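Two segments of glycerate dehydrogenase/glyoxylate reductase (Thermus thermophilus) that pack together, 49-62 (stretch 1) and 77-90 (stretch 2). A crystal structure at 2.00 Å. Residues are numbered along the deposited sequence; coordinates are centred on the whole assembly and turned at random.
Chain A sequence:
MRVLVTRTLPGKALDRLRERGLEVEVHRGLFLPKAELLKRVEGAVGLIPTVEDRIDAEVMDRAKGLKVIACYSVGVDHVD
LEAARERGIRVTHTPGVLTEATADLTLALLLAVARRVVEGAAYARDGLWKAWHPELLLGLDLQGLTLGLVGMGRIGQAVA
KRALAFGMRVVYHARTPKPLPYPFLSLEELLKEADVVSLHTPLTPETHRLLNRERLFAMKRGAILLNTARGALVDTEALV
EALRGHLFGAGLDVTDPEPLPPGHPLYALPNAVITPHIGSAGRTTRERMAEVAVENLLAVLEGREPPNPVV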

ATOM      1  N   PRO A  49      16.680 -14.395  22.033  1.00 22.27           N
ATOM      2  CA  PRO A  49      15.994 -13.180  22.475  1.00 21.98           C
ATOM      3  C   PRO A  49      15.438 -12.364  21.319  1.00 22.24           C
ATOM      4  O   PRO A  49      15.618 -12.722  20.151  1.00 20.99           O
ATOM      5  CB  PRO A  49      17.096 -12.432  23.202  1.00 21.83           C
ATOM      6  CG  PRO A  49      18.263 -12.670  22.280  1.00 21.45           C
ATOM      7  CD  PRO A  49      18.126 -14.144  21.882  1.00 21.34           C
ATOM      8  N   THR A  50      14.764 -11.268  21.667  1.00 22.47           N
ATOM      9  CA  THR A  50      14.187 -10.342  20.697  1.00 23.07           C
ATOM     10  C   THR A  50      14.752  -8.958  21.002  1.00 24.27           C
ATOM     11  O   THR A  50      15.478  -8.785  21.982  1.00 22.90           O
ATOM     12  CB  THR A  50      12.639 -10.267  20.800  1.00 23.93           C
ATOM     13  OG1 THR A  50      12.264  -9.750  22.084  1.00 25.42           O
ATOM     14  CG2 THR A  50      12.016 -11.638  20.600  1.00 21.36           C
ATOM     15  N   VAL A  51      14.425  -7.980  20.162  1.00 24.16           N
ATOM     16  CA  VAL A  51      14.903  -6.616  20.360  1.00 26.17           C
ATOM     17  C   VAL A  51      14.383  -5.999  21.659  1.00 26.94           C
ATOM     18  O   VAL A  51      14.918  -4.993  22.128  1.00 27.43           O
ATOM     19  CB  VAL A  51      14.487  -5.695  19.182  1.00 25.60           C
ATOM     20  CG1 VAL A  51      15.189  -6.136  17.904  1.00 26.41           C
ATOM     21  CG2 VAL A  51      12.974  -5.729  18.999  1.00 25.38           C
ATOM     22  N   GLU A  52      13.350  -6.606  22.239  1.00 27.95           N
ATOM     23  CA  GLU A  52      12.753  -6.108  23.481  1.00 30.46           C
ATOM     24  C   GLU A  52      13.443  -6.642  24.738  1.00 31.03           C
ATOM     25  O   GLU A  52      13.067  -6.278  25.853  1.00 30.98           O
ATOM     26  CB  GLU A  52      11.267  -6.482  23.540  1.00 32.31           C
ATOM     27  CG  GLU A  52      10.410  -5.895  22.427  1.00 36.30           C
ATOM     28  CD  GLU A  52      10.074  -4.432  22.646  1.00 38.93           C
ATOM     29  OE1 GLU A  52      10.998  -3.641  22.931  1.00 42.04           O
ATOM     30  OE2 GLU A  52       8.883  -4.071  22.523  1.00 38.20           O
ATOM     31  N   ASP A  53      14.438  -7.507  24.560  1.00 30.06           N
ATOM     32  CA  ASP A  53      15.157  -8.091  25.691  1.00 30.37           C
ATOM     33  C   ASP A  53      16.580  -7.552  25.780  1.00 32.60           C
ATOM     34  O   ASP A  53      17.361  -7.687  24.837  1.00 33.37           O
ATOM     35  CB  ASP A  53      15.220  -9.614  25.557  1.00 27.90           C
ATOM     36  CG  ASP A  53      13.858 -10.242  25.331  1.00 27.95           C
ATOM     37  OD1 ASP A  53      12.998 -10.158  26.234  1.00 24.99           O
ATOM     38  OD2 ASP A  53      13.653 -10.823  24.243  1.00 27.02           O
ATOM     39  N   ARG A  54      16.916  -6.950  26.917  1.00 33.67           N
ATOM     40  CA  ARG A  54      18.237  -6.413  27.152  1.00 36.04           C
ATOM     41  C   ARG A  54      19.167  -7.525  27.596  1.00 35.45           C
ATOM     42  O   ARG A  54      19.121  -7.996  28.725  1.00 36.05           O
ATOM     43  CB  ARG A  54      18.132  -5.352  28.249  1.00 37.52           C
ATOM     44  CG  ARG A  54      19.400  -4.507  28.363  1.00 42.43           C
ATOM     45  CD  ARG A  54      20.023  -4.215  26.993  1.00 46.87           C
ATOM     46  NE  ARG A  54      20.239  -2.775  26.821  1.00 50.89           N
ATOM     47  CZ  ARG A  54      19.503  -2.147  25.886  1.00 52.32           C
ATOM     48  NH1 ARG A  54      18.620  -2.823  25.173  1.00 53.18           N
ATOM     49  NH2 ARG A  54      19.672  -0.838  25.681  1.00 53.84           N
ATOM     50  N   ILE A  55      20.044  -7.992  26.715  1.00 35.55           N
ATOM     51  CA  ILE A  55      20.968  -9.064  27.057  1.00 34.97           C
ATOM     52  C   ILE A  55      22.333  -8.475  27.408  1.00 35.42           C
ATOM     53  O   ILE A  55      23.220  -8.376  26.556  1.00 34.33           O
ATOM     54  CB  ILE A  55      21.115 -10.058  25.883  1.00 35.27           C
ATOM     55  CG1 ILE A  55      19.729 -10.510  25.407  1.00 34.87           C
ATOM     56  CG2 ILE A  55      21.930 -11.265  26.318  1.00 35.65           C
ATOM     57  CD1 ILE A  55      18.868 -11.154  26.490  1.00 32.28           C
ATOM     58  N   ASP A  56      22.487  -8.079  28.669  1.00 35.40           N
ATOM     59  CA  ASP A  56      23.731  -7.485  29.150  1.00 35.21           C
ATOM     60  C   ASP A  56      24.600  -8.481  29.916  1.00 34.47           C
ATOM     61  O   ASP A  56      24.290  -9.671  29.983  1.00 33.35           O
ATOM     62  CB  ASP A  56      23.427  -6.280  30.046  1.00 36.39           C
ATOM     63  CG  ASP A  56      22.426  -6.602  31.140  1.00 37.69           C
ATOM     64  OD1 ASP A  56      22.374  -7.769  31.583  1.00 38.38           O
ATOM     65  OD2 ASP A  56      21.696  -5.681  31.564  1.00 40.38           O
ATOM     66  N   ALA A  57      25.687  -7.979  30.498  1.00 34.59           N
ATOM     67  CA  ALA A  57      26.610  -8.816  31.258  1.00 33.62           C
ATOM     68  C   ALA A  57      25.913  -9.546  32.404  1.00 33.56           C
ATOM     69  O   ALA A  57      26.173 -10.726  32.647  1.00 32.89           O
ATOM     70  CB  ALA A  57      27.755  -7.968  31.802  1.00 34.00           C
ATOM     71  N   GLU A  58      25.024  -8.848  33.105  1.00 34.76           N
ATOM     72  CA  GLU A  58      24.309  -9.453  34.225  1.00 34.70           C
ATOM     73  C   GLU A  58      23.580 -10.719  33.784  1.00 34.76           C
ATOM     74  O   GLU A  58      23.707 -11.766  34.414  1.00 35.19           O
ATOM     75  CB  GLU A  58      23.298  -8.469  34.818  1.00 35.59           C
ATOM     76  CG  GLU A  58      22.741  -8.916  36.163  1.00 39.22           C
ATOM     77  CD  GLU A  58      21.644  -8.006  36.683  1.00 40.93           C
ATOM     78  OE1 GLU A  58      21.693  -6.787  36.407  1.00 41.95           O
ATOM     79  OE2 GLU A  58      20.739  -8.511  37.379  1.00 42.15           O
ATOM     80  N   VAL A  59      22.812 -10.615  32.702  1.00 33.79           N
ATOM     81  CA  VAL A  59      22.068 -11.760  32.186  1.00 34.62           C
ATOM     82  C   VAL A  59      23.022 -12.897  31.840  1.00 34.82           C
ATOM     83  O   VAL A  59      22.744 -14.066  32.118  1.00 33.30           O
ATOM     84  CB  VAL A  59      21.267 -11.386  30.914  1.00 33.95           C
ATOM     85  CG1 VAL A  59      20.493 -12.598  30.412  1.00 34.27           C
ATOM     86  CG2 VAL A  59      20.318 -10.236  31.216  1.00 35.03           C
ATOM     87  N   MET A  60      24.147 -12.545  31.226  1.00 35.90           N
ATOM     88  CA  MET A  60      25.145 -13.531  30.837  1.00 37.78           C
ATOM     89  C   MET A  60      25.752 -14.232  32.050  1.00 38.83           C
ATOM     90  O   MET A  60      25.884 -15.458  32.062  1.00 37.59           O
ATOM     91  CB  MET A  60      26.238 -12.864  29.997  1.00 37.58           C
ATOM     92  CG  MET A  60      25.787 -12.524  28.585  1.00 36.55           C
ATOM     93  SD  MET A  60      27.031 -11.667  27.611  1.00 38.52           S
ATOM     94  CE  MET A  60      26.074 -10.300  26.955  1.00 39.44           C
ATOM     95  N   ASP A  61      26.119 -13.460  33.068  1.00 40.03           N
ATOM     96  CA  ASP A  61      26.695 -14.043  34.277  1.00 43.04           C
ATOM     97  C   ASP A  61      25.657 -14.924  34.965  1.00 43.32           C
ATOM     98  O   ASP A  61      25.975 -15.999  35.468  1.00 44.01           O
ATOM     99  CB  ASP A  61      27.157 -12.947  35.243  1.00 42.46           C
ATOM    100  CG  ASP A  61      28.287 -12.115  34.677  1.00 44.92           C
ATOM    101  OD1 ASP A  61      29.264 -12.707  34.164  1.00 44.14           O
ATOM    102  OD2 ASP A  61      28.203 -10.871  34.753  1.00 46.02           O
ATOM    103  N   ARG A  62      24.413 -14.456  34.978  1.00 44.56           N
ATOM    104  CA  ARG A  62      23.315 -15.192  35.590  1.00 45.74           C
ATOM    105  C   ARG A  62      23.139 -16.530  34.885  1.00 45.64           C
ATOM    106  O   ARG A  62      22.785 -17.532  35.506  1.00 45.68           O
ATOM    107  CB  ARG A  62      22.025 -14.375  35.487  1.00 47.06           C
ATOM    108  CG  ARG A  62      21.438 -13.937  36.822  1.00 49.62           C
ATOM    109  CD  ARG A  62      20.659 -15.061  37.492  1.00 50.49           C
ATOM    110  NE  ARG A  62      19.933 -14.584  38.667  1.00 50.83           N
ATOM    111  CZ  ARG A  62      18.887 -15.203  39.205  1.00 50.61           C
ATOM    112  NH1 ARG A  62      18.437 -16.328  38.674  1.00 50.46           N
ATOM    113  NH2 ARG A  62      18.286 -14.695  40.271  1.00 51.72           N
ATOM    114  N   ASP A  77      21.878  -4.379  18.754  1.00 33.13           N
ATOM    115  CA  ASP A  77      22.244  -3.301  19.670  1.00 35.89           C
ATOM    116  C   ASP A  77      21.775  -3.541  21.101  1.00 34.79           C
ATOM    117  O   ASP A  77      22.205  -2.852  22.025  1.00 35.02           O
ATOM    118  CB  ASP A  77      21.674  -1.970  19.175  1.00 39.19           C
ATOM    119  CG  ASP A  77      22.017  -1.690  17.726  1.00 43.36           C
ATOM    120  OD1 ASP A  77      21.438  -2.356  16.838  1.00 46.57           O
ATOM    121  OD2 ASP A  77      22.871  -0.814  17.474  1.00 45.49           O
ATOM    122  N   HIS A  78      20.895  -4.519  21.282  1.00 32.15           N
ATOM    123  CA  HIS A  78      20.357  -4.836  22.602  1.00 31.48           C
ATOM    124  C   HIS A  78      21.181  -5.898  23.321  1.00 31.48           C
ATOM    125  O   HIS A  78      20.830  -6.332  24.421  1.00 29.96           O
ATOM    126  CB  HIS A  78      18.915  -5.316  22.467  1.00 30.61           C
ATOM    127  CG  HIS A  78      18.741  -6.406  21.458  1.00 30.51           C
ATOM    128  ND1 HIS A  78      18.462  -7.709  21.807  1.00 31.79           N
ATOM    129  CD2 HIS A  78      18.834  -6.391  20.107  1.00 30.57           C
ATOM    130  CE1 HIS A  78      18.391  -8.449  20.716  1.00 31.09           C
ATOM    131  NE2 HIS A  78      18.614  -7.674  19.671  1.00 32.49           N
ATOM    132  N   VAL A  79      22.277  -6.309  22.694  1.00 31.41           N
ATOM    133  CA  VAL A  79      23.153  -7.323  23.264  1.00 31.97           C
ATOM    134  C   VAL A  79      24.573  -6.794  23.441  1.00 31.74           C
ATOM    135  O   VAL A  79      25.188  -6.316  22.488  1.00 32.17           O
ATOM    136  CB  VAL A  79      23.202  -8.576  22.361  1.00 32.51           C
ATOM    137  CG1 VAL A  79      24.134  -9.622  22.963  1.00 32.33           C
ATOM    138  CG2 VAL A  79      21.797  -9.145  22.183  1.00 32.28           C
ATOM    139  N   ASP A  80      25.086  -6.868  24.665  1.00 32.34           N
ATOM    140  CA  ASP A  80      26.449  -6.419  24.941  1.00 31.90           C
ATOM    141  C   ASP A  80      27.361  -7.454  24.290  1.00 31.15           C
ATOM    142  O   ASP A  80      27.673  -8.479  24.891  1.00 31.47           O
ATOM    143  CB  ASP A  80      26.708  -6.376  26.449  1.00 31.85           C
ATOM    144  CG  ASP A  80      28.059  -5.769  26.793  1.00 32.83           C
ATOM    145  OD1 ASP A  80      29.030  -6.007  26.046  1.00 32.38           O
ATOM    146  OD2 ASP A  80      28.155  -5.064  27.820  1.00 34.99           O
ATOM    147  N   LEU A  81      27.777  -7.184  23.058  1.00 30.92           N
ATOM    148  CA  LEU A  81      28.619  -8.111  22.312  1.00 32.42           C
ATOM    149  C   LEU A  81      29.970  -8.390  22.965  1.00 33.67           C
ATOM    150  O   LEU A  81      30.419  -9.536  23.006  1.00 32.41           O
ATOM    151  CB  LEU A  81      28.831  -7.593  20.887  1.00 32.83           C
ATOM    152  CG  LEU A  81      27.567  -7.315  20.064  1.00 33.40           C
ATOM    153  CD1 LEU A  81      27.964  -6.820  18.682  1.00 34.42           C
ATOM    154  CD2 LEU A  81      26.721  -8.574  19.956  1.00 33.97           C
ATOM    155  N   GLU A  82      30.615  -7.347  23.474  1.00 34.65           N
ATOM    156  CA  GLU A  82      31.915  -7.511  24.113  1.00 36.77           C
ATOM    157  C   GLU A  82      31.803  -8.326  25.397  1.00 36.79           C
ATOM    158  O   GLU A  82      32.708  -9.089  25.737  1.00 36.86           O
ATOM    159  CB  GLU A  82      32.543  -6.144  24.402  1.00 38.96           C
ATOM    160  CG  GLU A  82      32.804  -5.319  23.148  1.00 41.61           C
ATOM    161  CD  GLU A  82      33.532  -6.108  22.071  1.00 43.71           C
ATOM    162  OE1 GLU A  82      34.620  -6.651  22.357  1.00 44.23           O
ATOM    163  OE2 GLU A  82      33.015  -6.186  20.934  1.00 45.98           O
ATOM    164  N   ALA A  83      30.689  -8.173  26.104  1.00 36.01           N
ATOM    165  CA  ALA A  83      30.476  -8.923  27.334  1.00 35.59           C
ATOM    166  C   ALA A  83      30.383 -10.406  26.993  1.00 34.94           C
ATOM    167  O   ALA A  83      30.913 -11.254  27.708  1.00 35.10           O
ATOM    168  CB  ALA A  83      29.199  -8.464  28.016  1.00 35.21           C
ATOM    169  N   ALA A  84      29.709 -10.711  25.891  1.00 34.26           N
ATOM    170  CA  ALA A  84      29.554 -12.092  25.450  1.00 34.23           C
ATOM    171  C   ALA A  84      30.902 -12.650  25.000  1.00 34.39           C
ATOM    172  O   ALA A  84      31.265 -13.777  25.339  1.00 34.07           O
ATOM    173  CB  ALA A  84      28.546 -12.164  24.306  1.00 32.51           C
ATOM    174  N   ARG A  85      31.638 -11.853  24.235  1.00 35.45           N
ATOM    175  CA  ARG A  85      32.948 -12.258  23.736  1.00 36.59           C
ATOM    176  C   ARG A  85      33.852 -12.633  24.907  1.00 36.14           C
ATOM    177  O   ARG A  85      34.472 -13.698  24.915  1.00 35.07           O
ATOM    178  CB  ARG A  85      33.584 -11.112  22.947  1.00 38.55           C
ATOM    179  CG  ARG A  85      34.913 -11.467  22.295  1.00 41.84           C
ATOM    180  CD  ARG A  85      35.586 -10.227  21.731  1.00 44.61           C
ATOM    181  NE  ARG A  85      34.690  -9.466  20.864  1.00 47.20           N
ATOM    182  CZ  ARG A  85      34.234  -9.894  19.691  1.00 47.42           C
ATOM    183  NH1 ARG A  85      34.590 -11.086  19.229  1.00 48.14           N
ATOM    184  NH2 ARG A  85      33.417  -9.128  18.981  1.00 47.89           N
ATOM    185  N   GLU A  86      33.910 -11.744  25.894  1.00 35.69           N
ATOM    186  CA  GLU A  86      34.725 -11.938  27.088  1.00 35.62           C
ATOM    187  C   GLU A  86      34.312 -13.175  27.878  1.00 34.82           C
ATOM    188  O   GLU A  86      35.048 -13.636  28.749  1.00 35.45           O
ATOM    189  CB  GLU A  86      34.628 -10.698  27.980  1.00 36.05           C
ATOM    190  CG  GLU A  86      35.309  -9.465  27.395  1.00 37.93           C
ATOM    191  CD  GLU A  86      34.825  -8.167  28.015  1.00 38.84           C
ATOM    192  OE1 GLU A  86      34.673  -8.106  29.254  1.00 42.12           O
ATOM    193  OE2 GLU A  86      34.605  -7.199  27.259  1.00 40.68           O
ATOM    194  N   ARG A  87      33.137 -13.712  27.568  1.00 33.35           N
ATOM    195  CA  ARG A  87      32.642 -14.894  28.263  1.00 32.80           C
ATOM    196  C   ARG A  87      32.586 -16.119  27.361  1.00 31.22           C
ATOM    197  O   ARG A  87      32.045 -17.155  27.742  1.00 32.58           O
ATOM    198  CB  ARG A  87      31.257 -14.613  28.844  1.00 33.12           C
ATOM    199  CG  ARG A  87      31.273 -13.561  29.932  1.00 34.61           C
ATOM    200  CD  ARG A  87      29.872 -13.198  30.392  1.00 35.66           C
ATOM    201  NE  ARG A  87      29.911 -12.300  31.542  1.00 35.89           N
ATOM    202  CZ  ARG A  87      30.488 -11.101  31.539  1.00 36.64           C
ATOM    203  NH1 ARG A  87      31.077 -10.647  30.440  1.00 35.00           N
ATOM    204  NH2 ARG A  87      30.487 -10.361  32.642  1.00 34.48           N
ATOM    205  N   GLY A  88      33.146 -15.993  26.164  1.00 30.96           N
ATOM    206  CA  GLY A  88      33.159 -17.108  25.234  1.00 30.65           C
ATOM    207  C   GLY A  88      31.785 -17.530  24.746  1.00 30.12           C
ATOM    208  O   GLY A  88      31.561 -18.698  24.439  1.00 31.28           O
ATOM    209  N   ILE A  89      30.860 -16.581  24.675  1.00 29.68           N
ATOM    210  CA  ILE A  89      29.511 -16.873  24.207  1.00 27.81           C
ATOM    211  C   ILE A  89      29.397 -16.433  22.754  1.00 27.69           C
ATOM    212  O   ILE A  89      29.830 -15.335  22.398  1.00 27.99           O
ATOM    213  CB  ILE A  89      28.459 -16.114  25.039  1.00 28.51           C
ATOM    214  CG1 ILE A  89      28.588 -16.501  26.515  1.00 27.27           C
ATOM    215  CG2 ILE A  89      27.061 -16.424  24.519  1.00 28.84           C
ATOM    216  CD1 ILE A  89      27.705 -15.689  27.453  1.00 27.04           C
ATOM    217  N   ARG A  90      28.830 -17.287  21.908  1.00 27.16           N
ATOM    218  CA  ARG A  90      28.671 -16.932  20.502  1.00 27.96           C
ATOM    219  C   ARG A  90      27.401 -16.109  20.330  1.00 27.73           C
ATOM    220  O   ARG A  90      26.425 -16.303  21.052  1.00 28.41           O
ATOM    221  CB  ARG A  90      28.585 -18.186  19.621  1.00 28.42           C
ATOM    222  CG  ARG A  90      29.806 -19.096  19.683  1.00 32.34           C
ATOM    223  CD  ARG A  90      31.099 -18.327  19.442  1.00 31.98           C
ATOM    224  NE  ARG A  90      31.169 -17.732  18.111  1.00 33.81           N
ATOM    225  CZ  ARG A  90      31.324 -18.419  16.984  1.00 33.90           C
ATOM    226  NH1 ARG A  90      31.425 -19.741  17.013  1.00 34.48           N
ATOM    227  NH2 ARG A  90      31.395 -17.779  15.825  1.00 33.66           N
TER
HETATM  228  O   HOH W   1      26.428  -4.651  29.900  1.00 51.90           O

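Stretches 49-62 and 77-90 of glycerate dehydrogenase/glyoxylate reductase bury 640 Å² between them, joined by a short backbone bridge and flanked by a histidine at one end and an arginine at the other. Stretch 2 makes its first substantial contact at H78, whose imidazole (chi1 p) lies against the type I turn T50 to D53. Its ND1 donates to the carbonyl of D53 (ND1 to O, 3.2 Å), near the plane of the ring, while the CA of V51 sits over one ring face, 3.8 Å from the centroid and almost on the normal, a CH-pi contact. The flat ring thus uses edge and face together, and H78 has more area covered by the other stretch than any other residue here. The turn it meets is braced from within: D53 OD2 accepts from T50 N and from T50 OG1, each at 2.8 Å.

The backbone takes over next. I55 N donates to H78 O (2.9 Å) and D80 N donates to I55 O (3.1 Å), a single beta bridge that sets I55 beside V79; the CA of V79 adds a CA-H...O contact to I55 O at 3.5 Å. The branched side chains of this pair are buried and meet at I55 CB and V79 CG2, 3.9 Å apart. Alongside, R54, bent at chi2 (p), brings its CD to 3.4 Å from H78 O although its CA-to-CB bond points away.

Directly after the bridge each stretch turns into a helix, and each helix is capped by an aspartate: D80 OD1 accepts from A83 N (2.7 Å), and D56 OD1 accepts from V59 N (3.1 Å). A water receives a weak bond from A57 N (3.5 Å) and donates to D80 OD2 (2.7 Å), linking the two helix starts. The helix axes run in nearly the same direction, 26° apart, and approach to 9.6 Å. Small residues suit this spacing: A83 CB lies 4.1 Å from A57 CB. The long, flexible M60 points toward stretch 2 and fills the adjoining space, its CE 3.8 Å from A83 CB and its SD 3.7 Å from A84 CB.

Past the helix, R87 reaches back to stretch 1. Its NE donates to D61 OD1 (2.7 Å) in a salt bridge to which NH2 also contributes, bonding the same OD1 at 3.1 Å. NH1 is held by A83 O (2.8 Å) within its own stretch, and A57 CB rests over one face of the guanidinium. After G88, whose positive phi favours glycine, buried I89 returns toward stretch 1, placing CD1 3.9 Å from M60 CG.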